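PDB 1O5Z: folylpolyglutamate synthase/dihydrofolate synthase from Thermotoga maritima, which probably uses ATP and magnesium to add L-glutamate to dihydropteroate and to folylpolyglutamates, making dihydrofolate and longer polyglutamate tails. Local coordinates for residues Y15-R20 with E438-L442. Residues are numbered along the deposited sequence; the frame is centred on the assembly and turned at random.
Sequences YLEVLR and EEWKL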
loop_
_atom_site.group_PDB
_atom_site.type_symbol
_atom_site.label_atom_id
_atom_site.label_comp_id
_atom_site.label_asym_id
_atom_site.label_seq_id
_atom_site.Cartn_x
_atom_site.Cartn_y
_atom_site.Cartn_z
ATOM N N TYR A 15 4.175 -8.020 22.548
ATOM C CA TYR A 15 3.932 -7.661 21.143
ATOM C C TYR A 15 3.929 -8.867 20.182
ATOM O O TYR A 15 2.995 -9.063 19.437
ATOM C CB TYR A 15 4.935 -6.626 20.687
ATOM C CG TYR A 15 4.871 -6.349 19.190
ATOM C CD1 TYR A 15 3.888 -5.539 18.648
ATOM C CD2 TYR A 15 5.826 -6.890 18.319
ATOM C CE1 TYR A 15 3.852 -5.263 17.261
ATOM C CE2 TYR A 15 5.780 -6.631 16.941
ATOM C CZ TYR A 15 4.785 -5.825 16.429
ATOM O OH TYR A 15 4.766 -5.588 15.080
ATOM N N LEU A 16 4.970 -9.683 20.186
ATOM C CA LEU A 16 4.958 -10.904 19.357
ATOM C C LEU A 16 3.749 -11.804 19.641
ATOM O O LEU A 16 3.108 -12.325 18.711
ATOM C CB LEU A 16 6.235 -11.677 19.536
ATOM C CG LEU A 16 7.492 -10.994 19.020
ATOM C CD1 LEU A 16 8.634 -12.019 19.164
ATOM C CD2 LEU A 16 7.384 -10.478 17.580
ATOM N N GLU A 17 3.407 -11.924 20.914
ATOM C CA GLU A 17 2.251 -12.728 21.356
ATOM C C GLU A 17 0.923 -12.125 20.879
ATOM O O GLU A 17 -0.017 -12.842 20.528
ATOM C CB GLU A 17 2.290 -12.833 22.900
ATOM C CG GLU A 17 1.987 -14.187 23.533
ATOM C CD GLU A 17 2.733 -15.373 22.917
ATOM O OE1 GLU A 17 3.858 -15.764 23.400
ATOM O OE2 GLU A 17 2.139 -15.955 21.965
ATOM N N VAL A 18 0.840 -10.799 20.836
ATOM C CA VAL A 18 -0.287 -10.152 20.164
ATOM C C VAL A 18 -0.365 -10.593 18.713
ATOM O O VAL A 18 -1.455 -10.848 18.203
ATOM C CB VAL A 18 -0.193 -8.606 20.142
ATOM C CG1 VAL A 18 -1.220 -8.042 19.205
ATOM C CG2 VAL A 18 -0.404 -8.043 21.513
ATOM N N LEU A 19 0.775 -10.619 18.024
ATOM C CA LEU A 19 0.782 -10.976 16.587
ATOM C C LEU A 19 0.439 -12.445 16.398
ATOM O O LEU A 19 -0.240 -12.800 15.465
ATOM C CB LEU A 19 2.115 -10.647 15.914
ATOM C CG LEU A 19 2.570 -9.200 15.835
ATOM C CD1 LEU A 19 3.869 -9.117 15.028
ATOM C CD2 LEU A 19 1.495 -8.345 15.267
ATOM N N ARG A 20 0.883 -13.298 17.310
ATOM C CA ARG A 20 0.402 -14.678 17.278
ATOM C C ARG A 20 -1.134 -14.775 17.376
ATOM O O ARG A 20 -1.735 -15.534 16.633
ATOM C CB ARG A 20 1.096 -15.510 18.336
ATOM C CG ARG A 20 2.590 -15.593 18.061
ATOM C CD ARG A 20 3.301 -16.638 18.869
ATOM N NE ARG A 20 4.757 -16.493 18.803
ATOM C CZ ARG A 20 5.502 -15.809 19.666
ATOM N NH1 ARG A 20 4.958 -15.192 20.693
ATOM N NH2 ARG A 20 6.821 -15.749 19.511
ATOM N N GLU A 438 12.078 -9.951 14.545
ATOM C CA GLU A 438 11.620 -11.274 14.935
ATOM C C GLU A 438 10.254 -11.662 14.370
ATOM O O GLU A 438 9.837 -12.812 14.513
ATOM C CB GLU A 438 11.519 -11.335 16.456
ATOM C CG GLU A 438 12.453 -12.312 17.105
ATOM C CD GLU A 438 12.466 -12.135 18.601
ATOM O OE1 GLU A 438 12.849 -11.021 19.035
ATOM O OE2 GLU A 438 12.069 -13.083 19.330
ATOM N N GLU A 439 9.515 -10.696 13.840
ATOM C CA GLU A 439 8.239 -10.954 13.143
ATOM C C GLU A 439 8.438 -11.939 11.990
ATOM O O GLU A 439 7.551 -12.764 11.700
ATOM C CB GLU A 439 7.634 -9.667 12.567
ATOM C CG GLU A 439 7.140 -8.656 13.586
ATOM C CD GLU A 439 6.499 -7.415 12.932
ATOM O OE1 GLU A 439 6.673 -6.292 13.478
ATOM O OE2 GLU A 439 5.792 -7.566 11.909
ATOM N N TRP A 440 9.600 -11.852 11.343
ATOM C CA TRP A 440 9.978 -12.831 10.342
ATOM C C TRP A 440 10.048 -14.260 10.883
ATOM O O TRP A 440 9.833 -15.197 10.120
ATOM C CB TRP A 440 11.271 -12.440 9.692
ATOM C CG TRP A 440 11.111 -11.203 8.958
ATOM C CD1 TRP A 440 11.348 -9.960 9.429
ATOM C CD2 TRP A 440 10.619 -11.051 7.630
ATOM N NE1 TRP A 440 11.050 -9.025 8.473
ATOM C CE2 TRP A 440 10.595 -9.658 7.353
ATOM C CE3 TRP A 440 10.195 -11.939 6.637
ATOM C CZ2 TRP A 440 10.162 -9.126 6.139
ATOM C CZ3 TRP A 440 9.763 -11.405 5.405
ATOM C CH2 TRP A 440 9.752 -10.002 5.177
ATOM N N LYS A 441 10.293 -14.445 12.179
ATOM C CA LYS A 441 10.265 -15.794 12.772
ATOM C C LYS A 441 8.839 -16.312 13.103
ATOM O O LYS A 441 8.628 -17.514 13.209
ATOM C CB LYS A 441 11.145 -15.852 14.031
ATOM C CG LYS A 441 12.643 -15.675 13.787
ATOM C CD LYS A 441 13.325 -17.001 13.357
ATOM C CE LYS A 441 14.581 -17.340 14.207
ATOM N NZ LYS A 441 14.597 -18.777 14.698
ATOM N N LEU A 442 7.881 -15.398 13.289
ATOM C CA LEU A 442 6.462 -15.732 13.580
ATOM C C LEU A 442 5.815 -16.604 12.497
ATOM O O LEU A 442 6.173 -16.487 11.322
ATOM C CB LEU A 442 5.609 -14.455 13.718
ATOM C CG LEU A 442 5.740 -13.646 15.002
ATOM C CD1 LEU A 442 5.193 -12.253 14.797
ATOM C CD2 LEU A 442 5.021 -14.325 16.118
ATOM O OXT LEU A 442 4.913 -17.408 12.780
HETATM O O HOH W 1 4.945 -17.936 16.067
#
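Y15 reaches E439 with its phenol, CG anti to the backbone N (chi1 172°). Its OH donates to OE1 of E439 over 2.6 Å; the oxygen lies at the ring edge, in the ring plane, yet is approached 65° out of its own carboxylate plane. OE1 is also hydrogen-bonded to T91 OG1 and OE2 to the backbone N of F92, so both carboxylate oxygens are tied. L16 splits its branches: CD1 lies 3.6 Å from OE2 of E438, whose OE1 is hydrogen-bonded to NE2 of H12, a histidine of the expression tag, while CD2 packs on CD1 of L442 at 4.0 Å. The contact fastens the extreme C-terminus, a 3-10 turn and tail following helix 421-433 of the Mur ligase-type C-terminal region, to the N-terminal helix 12-23. L19 points CD1 at both E439 CG, 3.6 Å away, and CD1 of L442, the latter pair tight at 3.4 Å. R20 crosses L442 at about a right angle, with CD2 of L442 3.4 Å from R20 CG and over one guanidinium face. A water oxygen 3.1 Å from R20 NE links it weakly to OXT of L442, while R20 NH1 forms a salt bridge with E17 OE1.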